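Side-chain contacts in ABC transporter substrate-binding protein (Rhizobium radiobacter, PDB 6TFX), which binds the opine mannopinic acid, probably as the periplasmic solute-binding component of an ABC importer: residues 371-375 with 376-380; 258-261 with 262-265; 394-397 with 398-402. One frame throughout, in Å; residues are numbered along the deposited sequence.

Contact 1: residues 371-375 with 376-380; sequences HQMIR and KDLSP. With N72 ((2~{R})-2-[[(3~{R},4~{R},5~{S})-3,4,5,6-tetrakis(oxidanyl)-2-oxidanylidene-hexyl]amino]pentanedioic acid), chain C.
Gln372 CG is trans to the backbone nitrogen (chi1 -172°), whereas Lys376 CG sits beside its own nitrogen and the chain beyond it is extended. The two side chains therefore run side by side, and a water links their polar ends, donating to Gln372 OE1 and accepting from Lys376 NZ, 3.1 Å from each. Here helix 367-374 ends in a Schellman motif. Asp377 takes the left-handed backbone conformation (phi 65°); its N bonds Ile374 O at 3.1 Å, while Leu378 N reaches back to Met373 O in a weak bond of 3.4 Å. Met373 and Leu378, the first and last residues of this motif, add an apolar contact: the chains cross near a right angle, CE of Met373 lying 3.9 Å from CD1 of Leu378. The extended Arg375 turns its guanidinium at chi4 (79°), and NH1 donates both to His371 O (3.0 Å) and, in the ring plane, to His371 ND1 (2.9 Å). Tyr384 holds Arg375 NH2. With ND1 used as acceptor, the imidazole proton is probably on NE2, which donates to carboxylate O of mannopinic acid at 2.8 Å; Arg375 thus acts as a second-shell residue that probably helps orient a ligand-binding histidine.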
loop_
_atom_site.group_PDB
_atom_site.type_symbol
_atom_site.label_atom_id
_atom_site.label_comp_id
_atom_site.label_asym_id
_atom_site.label_seq_id
_atom_site.Cartn_x
_atom_site.Cartn_y
_atom_site.Cartn_z
ATOM N N HIS A 371 6.583 4.137 -10.816
ATOM C CA HIS A 371 5.408 3.255 -10.721
ATOM C C HIS A 371 4.804 3.007 -12.106
ATOM O O HIS A 371 4.353 1.909 -12.380
ATOM C CB HIS A 371 4.326 3.878 -9.809
ATOM C CG HIS A 371 4.444 3.450 -8.391
ATOM N ND1 HIS A 371 3.931 2.235 -7.966
ATOM C CD2 HIS A 371 5.041 4.064 -7.340
ATOM C CE1 HIS A 371 4.216 2.153 -6.667
ATOM N NE2 HIS A 371 4.880 3.223 -6.247
ATOM N N GLN A 372 4.779 4.033 -12.964
ATOM C CA GLN A 372 4.236 3.875 -14.319
ATOM C C GLN A 372 5.198 3.025 -15.168
ATOM O O GLN A 372 4.752 2.156 -15.906
ATOM C CB GLN A 372 4.058 5.263 -14.949
ATOM C CG GLN A 372 3.317 5.237 -16.275
ATOM C CD GLN A 372 3.172 6.626 -16.831
ATOM O OE1 GLN A 372 4.015 7.089 -17.598
ATOM N NE2 GLN A 372 2.103 7.325 -16.462
ATOM N N MET A 373 6.518 3.290 -15.069
ATOM C CA MET A 373 7.527 2.569 -15.856
ATOM C C MET A 373 7.561 1.095 -15.552
ATOM O O MET A 373 7.563 0.287 -16.473
ATOM C CB MET A 373 8.920 3.162 -15.657
ATOM C CG MET A 373 9.067 4.513 -16.293
ATOM S SD MET A 373 10.794 5.059 -16.151
ATOM C CE MET A 373 11.588 4.019 -17.297
ATOM N N ILE A 374 7.541 0.719 -14.271
ATOM C CA ILE A 374 7.615 -0.718 -13.948
ATOM C C ILE A 374 6.389 -1.473 -14.433
ATOM O O ILE A 374 6.483 -2.659 -14.737
ATOM C CB ILE A 374 7.897 -0.923 -12.449
ATOM C CG1 ILE A 374 6.758 -0.324 -11.585
ATOM C CG2 ILE A 374 9.273 -0.303 -12.091
ATOM C CD1 ILE A 374 7.006 -0.504 -10.066
ATOM N N ARG A 375 5.245 -0.777 -14.525
ATOM C CA ARG A 375 3.984 -1.371 -15.000
ATOM C C ARG A 375 3.935 -1.465 -16.541
ATOM O O ARG A 375 2.938 -1.924 -17.097
ATOM C CB ARG A 375 2.786 -0.604 -14.417
ATOM C CG ARG A 375 2.604 -0.957 -12.938
ATOM C CD ARG A 375 1.545 -0.083 -12.313
ATOM N NE ARG A 375 1.211 -0.470 -10.942
ATOM C CZ ARG A 375 1.945 -0.168 -9.878
ATOM N NH1 ARG A 375 3.124 0.438 -10.026
ATOM N NH2 ARG A 375 1.525 -0.500 -8.656
ATOM N N LYS A 376 5.013 -1.010 -17.221
ATOM C CA LYS A 376 5.193 -1.140 -18.664
ATOM C C LYS A 376 6.298 -2.200 -18.927
ATOM O O LYS A 376 6.752 -2.353 -20.074
ATOM C CB LYS A 376 5.567 0.202 -19.305
ATOM C CG LYS A 376 4.411 1.182 -19.366
ATOM C CD LYS A 376 4.868 2.477 -20.027
ATOM C CE LYS A 376 3.749 3.477 -20.193
ATOM N NZ LYS A 376 4.266 4.805 -20.624
ATOM N N ASP A 377 6.742 -2.911 -17.859
ATOM C CA ASP A 377 7.737 -3.993 -17.926
ATOM C C ASP A 377 9.099 -3.453 -18.360
ATOM O O ASP A 377 9.854 -4.133 -19.071
ATOM C CB ASP A 377 7.262 -5.082 -18.912
ATOM C CG ASP A 377 7.160 -6.468 -18.357
ATOM O OD1 ASP A 377 7.645 -6.692 -17.215
ATOM O OD2 ASP A 377 6.617 -7.349 -19.071
ATOM N N LEU A 378 9.415 -2.233 -17.918
ATOM C CA LEU A 378 10.652 -1.590 -18.363
ATOM C C LEU A 378 11.871 -1.899 -17.510
ATOM O O LEU A 378 12.972 -1.504 -17.902
ATOM C CB LEU A 378 10.462 -0.072 -18.511
ATOM C CG LEU A 378 9.476 0.358 -19.612
ATOM C CD1 LEU A 378 9.206 1.841 -19.574
ATOM C CD2 LEU A 378 9.970 -0.031 -21.012
ATOM N N SER A 379 11.697 -2.591 -16.366
ATOM C CA SER A 379 12.867 -2.910 -15.531
ATOM C C SER A 379 13.024 -4.443 -15.403
ATOM O O SER A 379 12.016 -5.126 -15.135
ATOM C CB SER A 379 12.731 -2.294 -14.137
ATOM O OG SER A 379 13.964 -2.358 -13.428
ATOM N N PRO A 380 14.260 -4.985 -15.509
ATOM C CA PRO A 380 14.442 -6.456 -15.397
ATOM C C PRO A 380 14.258 -6.982 -13.979
ATOM O O PRO A 380 14.040 -8.184 -13.774
ATOM C CB PRO A 380 15.885 -6.671 -15.852
ATOM C CG PRO A 380 16.575 -5.376 -15.561
ATOM C CD PRO A 380 15.534 -4.315 -15.854
HETATM O OAB N72 C . 12.885 1.512 2.679
HETATM C CAF N72 C . 11.779 0.899 1.988
HETATM C CAG N72 C . 10.719 1.858 1.351
HETATM O OAC N72 C . 10.800 3.163 1.827
HETATM C CAH N72 C . 9.351 1.180 1.247
HETATM O OAM N72 C . 9.056 0.027 1.938
HETATM C CAI N72 C . 7.929 1.677 1.419
HETATM O OAD N72 C . 7.877 2.718 2.370
HETATM C CAJ N72 C . 7.232 1.883 0.097
HETATM O OAE N72 C . 7.639 1.227 -0.896
HETATM C CAK N72 C . 6.085 2.926 -0.029
HETATM N N N72 C . 4.813 2.278 -0.240
HETATM C CA N72 C . 4.079 2.432 -1.438
HETATM C C N72 C . 4.765 3.042 -2.629
HETATM O O N72 C . 5.419 2.536 -3.625
HETATM C CB N72 C . 3.263 1.166 -1.711
HETATM C CG N72 C . 2.821 0.846 -3.140
HETATM C CD N72 C . 1.528 0.030 -3.207
HETATM O OE1 N72 C . 0.627 0.127 -2.313
HETATM O OE2 N72 C . 1.360 -0.736 -4.182
HETATM O OXT N72 C . 4.504 4.252 -2.492
HETATM O O HOH W 1 6.517 5.510 -18.627
HETATM O O HOH W 2 9.254 -3.583 -14.921
#

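Contact 2: residues 258-261 with 262-265; sequences TKPP and FNDI. With EDO (1,2-ethanediol), chain D.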
loop_
_atom_site.group_PDB
_atom_site.type_symbol
_atom_site.label_atom_id
_atom_site.label_comp_id
_atom_site.label_asym_id
_atom_site.label_seq_id
_atom_site.Cartn_x
_atom_site.Cartn_y
_atom_site.Cartn_z
ATOM N N THR A 258 11.495 -14.137 -17.226
ATOM C CA THR A 258 11.452 -14.452 -18.657
ATOM C C THR A 258 12.580 -13.759 -19.417
ATOM O O THR A 258 12.724 -14.002 -20.613
ATOM C CB THR A 258 10.090 -14.031 -19.258
ATOM O OG1 THR A 258 10.003 -12.613 -19.280
ATOM C CG2 THR A 258 8.899 -14.616 -18.504
ATOM N N LYS A 259 13.320 -12.839 -18.760
ATOM C CA LYS A 259 14.333 -12.060 -19.475
ATOM C C LYS A 259 15.754 -12.517 -19.151
ATOM O O LYS A 259 16.195 -12.409 -18.001
ATOM C CB LYS A 259 14.210 -10.549 -19.145
ATOM C CG LYS A 259 12.942 -9.882 -19.662
ATOM C CD LYS A 259 12.896 -8.392 -19.276
ATOM C CE LYS A 259 11.696 -7.710 -19.887
ATOM N NZ LYS A 259 11.581 -6.283 -19.456
ATOM N N PRO A 260 16.525 -12.900 -20.174
ATOM C CA PRO A 260 17.935 -13.247 -19.934
ATOM C C PRO A 260 18.667 -12.061 -19.306
ATOM O O PRO A 260 18.332 -10.907 -19.620
ATOM C CB PRO A 260 18.470 -13.526 -21.341
ATOM C CG PRO A 260 17.253 -13.965 -22.124
ATOM C CD PRO A 260 16.164 -13.054 -21.605
ATOM N N PRO A 261 19.655 -12.302 -18.420
ATOM C CA PRO A 261 20.203 -13.606 -18.012
ATOM C C PRO A 261 19.437 -14.262 -16.870
ATOM O O PRO A 261 19.804 -15.347 -16.421
ATOM C CB PRO A 261 21.623 -13.244 -17.555
ATOM C CG PRO A 261 21.443 -11.868 -16.923
ATOM C CD PRO A 261 20.439 -11.184 -17.849
ATOM N N PHE A 262 18.386 -13.578 -16.384
ATOM C CA PHE A 262 17.643 -14.032 -15.212
ATOM C C PHE A 262 16.613 -15.139 -15.505
ATOM O O PHE A 262 15.889 -15.559 -14.581
ATOM C CB PHE A 262 17.022 -12.845 -14.486
ATOM C CG PHE A 262 18.084 -11.970 -13.842
ATOM C CD1 PHE A 262 18.669 -12.333 -12.625
ATOM C CD2 PHE A 262 18.515 -10.802 -14.463
ATOM C CE1 PHE A 262 19.669 -11.538 -12.040
ATOM C CE2 PHE A 262 19.525 -10.017 -13.889
ATOM C CZ PHE A 262 20.096 -10.389 -12.681
ATOM N N ASN A 263 16.552 -15.615 -16.760
ATOM C CA ASN A 263 15.724 -16.771 -17.088
ATOM C C ASN A 263 16.448 -18.079 -16.693
ATOM O O ASN A 263 15.831 -19.149 -16.738
ATOM C CB ASN A 263 15.258 -16.775 -18.529
ATOM C CG ASN A 263 16.385 -16.867 -19.513
ATOM O OD1 ASN A 263 17.500 -16.425 -19.255
ATOM N ND2 ASN A 263 16.116 -17.472 -20.671
ATOM N N ASP A 264 17.744 -17.994 -16.293
ATOM C CA ASP A 264 18.493 -19.149 -15.792
ATOM C C ASP A 264 18.352 -19.107 -14.260
ATOM O O ASP A 264 18.771 -18.134 -13.614
ATOM C CB ASP A 264 19.974 -19.042 -16.180
ATOM C CG ASP A 264 20.836 -20.252 -15.824
ATOM O OD1 ASP A 264 20.488 -20.987 -14.869
ATOM O OD2 ASP A 264 21.855 -20.469 -16.499
ATOM N N ILE A 265 17.739 -20.145 -13.669
ATOM C CA ILE A 265 17.564 -20.176 -12.214
ATOM C C ILE A 265 18.886 -19.996 -11.459
ATOM O O ILE A 265 18.879 -19.416 -10.371
ATOM C CB ILE A 265 16.793 -21.447 -11.768
ATOM C CG1 ILE A 265 16.246 -21.266 -10.320
ATOM C CG2 ILE A 265 17.634 -22.742 -11.965
ATOM C CD1 ILE A 265 15.204 -22.290 -9.859
HETATM C C1 EDO D . 10.988 -12.047 -23.201
HETATM O O1 EDO D . 12.311 -12.551 -23.125
HETATM C C2 EDO D . 11.003 -10.538 -22.888
HETATM O O2 EDO D . 9.765 -9.951 -23.235
#
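Lys259 and Phe262 are joined across the bend by a backbone bond from Phe262 N to Lys259 O; at 3.0 Å it is short enough, but its N-H...O angle of 126° makes it weak. A second weak bond, straighter at 165° but longer at 3.4 Å, runs from Asp264 N to Pro261 O. Outside the chain's own bonds, an ethanediol molecule, probably from the crystallisation liquor, donates from O1 to Thr258 O at 2.9 Å. Lys259 stretches away and its NZ donates to Asp377 O. The peptide between Pro260 and Pro261 is cis, which together with the first bond identifies a type VIa turn from Lys259 to Phe262. A type I turn from Pro261 to Asp264 overlaps it, and Asp264 then serves as N-cap of helix 265-272, also forming a salt bridge with Arg266. The loop thus carries the chain from strand 240-255 into that helix by two overlapping turns. Packing follows the bends. Asn263 CG is wedged between its backbone N and carbonyl carbon (chi1 63°), folding the amide back over Pro260, with OD1 3.3 Å from Pro260 CA and 3.7 Å from CB. Pro261 and Phe262 lie alongside each other, Pro261 CD meeting ring atom CD2 of Phe262 at 3.9 Å, while the phenyl group continues inward to Val267 and Leu271 of the helix and Val332 of strand 330-337.

Contact 3: residues 394-397 with 398-402; sequences YYLT and QFYHS
Tyr395 and Phe399, one helical turn apart on helix 392-400, form an offset stack: their ring centroids are 4.2 Å apart and the planes are inclined by only 20°. The overlap is lopsided. Phe399 CE2 lies over the centre of the tyrosine ring, 3.5 Å above its plane, whereas Tyr395 CE2 sits toward the rim of the phenylalanine face. An intermediate first torsion (chi1 -140°) swings the Tyr395 ring along the helix to meet its partner, and its hydroxyl is held by Ala386 O. Phe399 in turn stands next to Tyr400 in sequence, with its CB 3.6 Å above the centre of that ring. The Tyr394-Gln398 pair one residue earlier is oriented quite differently. Its aromatic and amide planes are nearly perpendicular (88°), and Gln398 NE2 comes to the ring edge, 4.1 Å from Tyr394 CD1, while OE1 of Gln398 is bonded to Arg388, a residue that also binds mannopinic acid. Leu396 meets Tyr400 through a branch, CD2 of the leucine being 3.9 Å from CD2 of the tyrosine, and helix 434-450 packs on both. Tyr400 OH is bonded to Val295 O, and its side chain lies about 4 Å from that of Cys418, a magnesium ligand. Regular i to i+4 bonds support these pairs, such as the one from Gln398 N to Tyr394 O. At the helix end the bonding slackens: His401, the first residue to leave helical geometry, gives Thr397 O a weak bond from its N at 3.3 Å, and its CB lies 3.4 Å from the same oxygen.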
loop_
_atom_site.group_PDB
_atom_site.type_symbol
_atom_site.label_atom_id
_atom_site.label_comp_id
_atom_site.label_asym_id
_atom_site.label_seq_id
_atom_site.Cartn_x
_atom_site.Cartn_y
_atom_site.Cartn_z
ATOM N N TYR A 394 -4.232 -12.022 -0.726
ATOM C CA TYR A 394 -4.064 -10.714 -1.373
ATOM C C TYR A 394 -2.656 -10.533 -1.906
ATOM O O TYR A 394 -2.486 -10.304 -3.105
ATOM C CB TYR A 394 -4.475 -9.574 -0.416
ATOM C CG TYR A 394 -5.976 -9.612 -0.195
ATOM C CD1 TYR A 394 -6.847 -9.093 -1.146
ATOM C CD2 TYR A 394 -6.525 -10.300 0.885
ATOM C CE1 TYR A 394 -8.228 -9.194 -1.000
ATOM C CE2 TYR A 394 -7.913 -10.411 1.044
ATOM C CZ TYR A 394 -8.757 -9.876 0.080
ATOM O OH TYR A 394 -10.120 -9.971 0.178
ATOM N N TYR A 395 -1.650 -10.652 -1.044
ATOM C CA TYR A 395 -0.276 -10.463 -1.552
ATOM C C TYR A 395 0.044 -11.508 -2.603
ATOM O O TYR A 395 0.627 -11.190 -3.639
ATOM C CB TYR A 395 0.729 -10.574 -0.400
ATOM C CG TYR A 395 1.854 -9.566 -0.506
ATOM C CD1 TYR A 395 1.710 -8.277 -0.000
ATOM C CD2 TYR A 395 3.076 -9.908 -1.087
ATOM C CE1 TYR A 395 2.758 -7.354 -0.053
ATOM C CE2 TYR A 395 4.130 -8.986 -1.148
ATOM C CZ TYR A 395 3.965 -7.710 -0.628
ATOM O OH TYR A 395 4.999 -6.788 -0.702
ATOM N N LEU A 396 -0.355 -12.779 -2.366
ATOM C CA LEU A 396 -0.015 -13.822 -3.332
ATOM C C LEU A 396 -0.662 -13.587 -4.694
ATOM O O LEU A 396 -0.013 -13.742 -5.725
ATOM C CB LEU A 396 -0.413 -15.212 -2.803
ATOM C CG LEU A 396 0.409 -15.702 -1.631
ATOM C CD1 LEU A 396 -0.232 -16.961 -1.047
ATOM C CD2 LEU A 396 1.893 -15.997 -2.041
ATOM N N THR A 397 -1.962 -13.283 -4.703
ATOM C CA THR A 397 -2.635 -13.106 -5.987
ATOM C C THR A 397 -2.053 -11.901 -6.727
ATOM O O THR A 397 -1.800 -11.984 -7.930
ATOM C CB THR A 397 -4.154 -12.948 -5.784
ATOM O OG1 THR A 397 -4.666 -14.161 -5.203
ATOM C CG2 THR A 397 -4.875 -12.627 -7.089
ATOM N N GLN A 398 -1.892 -10.776 -6.026
ATOM C CA GLN A 398 -1.475 -9.546 -6.720
ATOM C C GLN A 398 -0.043 -9.557 -7.238
ATOM O O GLN A 398 0.233 -9.023 -8.324
ATOM C CB GLN A 398 -1.708 -8.352 -5.779
ATOM C CG GLN A 398 -3.217 -8.195 -5.458
ATOM C CD GLN A 398 -3.482 -6.996 -4.594
ATOM O OE1 GLN A 398 -2.788 -5.994 -4.667
ATOM N NE2 GLN A 398 -4.531 -7.073 -3.786
ATOM N N PHE A 399 0.871 -10.127 -6.451
ATOM C CA PHE A 399 2.285 -10.110 -6.837
ATOM C C PHE A 399 2.748 -11.368 -7.572
ATOM O O PHE A 399 3.777 -11.290 -8.277
ATOM C CB PHE A 399 3.147 -9.961 -5.585
ATOM C CG PHE A 399 3.157 -8.569 -5.028
ATOM C CD1 PHE A 399 4.068 -7.619 -5.505
ATOM C CD2 PHE A 399 2.229 -8.184 -4.063
ATOM C CE1 PHE A 399 4.073 -6.314 -4.993
ATOM C CE2 PHE A 399 2.202 -6.862 -3.580
ATOM C CZ PHE A 399 3.148 -5.945 -4.023
ATOM N N TYR A 400 2.077 -12.522 -7.383
ATOM C CA TYR A 400 2.620 -13.762 -7.909
ATOM C C TYR A 400 1.696 -14.635 -8.774
ATOM O O TYR A 400 2.217 -15.578 -9.374
ATOM C CB TYR A 400 3.181 -14.618 -6.748
ATOM C CG TYR A 400 4.109 -13.842 -5.836
ATOM C CD1 TYR A 400 5.282 -13.257 -6.326
ATOM C CD2 TYR A 400 3.805 -13.662 -4.484
ATOM C CE1 TYR A 400 6.121 -12.517 -5.495
ATOM C CE2 TYR A 400 4.638 -12.922 -3.648
ATOM C CZ TYR A 400 5.772 -12.318 -4.165
ATOM O OH TYR A 400 6.598 -11.584 -3.345
ATOM N N HIS A 401 0.375 -14.361 -8.838
ATOM C CA HIS A 401 -0.485 -15.200 -9.689
ATOM C C HIS A 401 -0.303 -14.744 -11.139
ATOM O O HIS A 401 -0.184 -13.539 -11.377
ATOM C CB HIS A 401 -1.945 -15.073 -9.269
ATOM C CG HIS A 401 -2.839 -16.043 -9.973
ATOM N ND1 HIS A 401 -3.257 -15.830 -11.279
ATOM C CD2 HIS A 401 -3.311 -17.241 -9.555
ATOM C CE1 HIS A 401 -4.012 -16.877 -11.594
ATOM N NE2 HIS A 401 -4.078 -17.748 -10.586
ATOM N N SER A 402 -0.239 -15.682 -12.094
ATOM C CA SER A 402 0.030 -15.272 -13.482
ATOM C C SER A 402 -1.003 -14.284 -14.065
ATOM O O SER A 402 -0.659 -13.530 -14.993
ATOM C CB SER A 402 0.191 -16.482 -14.401
ATOM O OG SER A 402 -1.082 -17.068 -14.574
#

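Contact 3 is the buried member of the set, contact 2 lies at the surface, and contact 1 is intermediate, with one end in the ligand pocket and the other partly exposed. Their chemistry follows: stacked aromatic rings in contact 3, a mixture of water bridges and charged groups in contact 1, and proline-rich turns in contact 2. Contacts 1 and 3 both sit at the C-terminal end of a helix, whereas contact 2 leads into the start of one. Contacts 1 and 2 touch directly, through the lysine of contact 2 and a backbone oxygen of contact 1; contact 3 keeps apart, its nearest atoms about 7 Å from contact 1 and about 10 Å from contact 2.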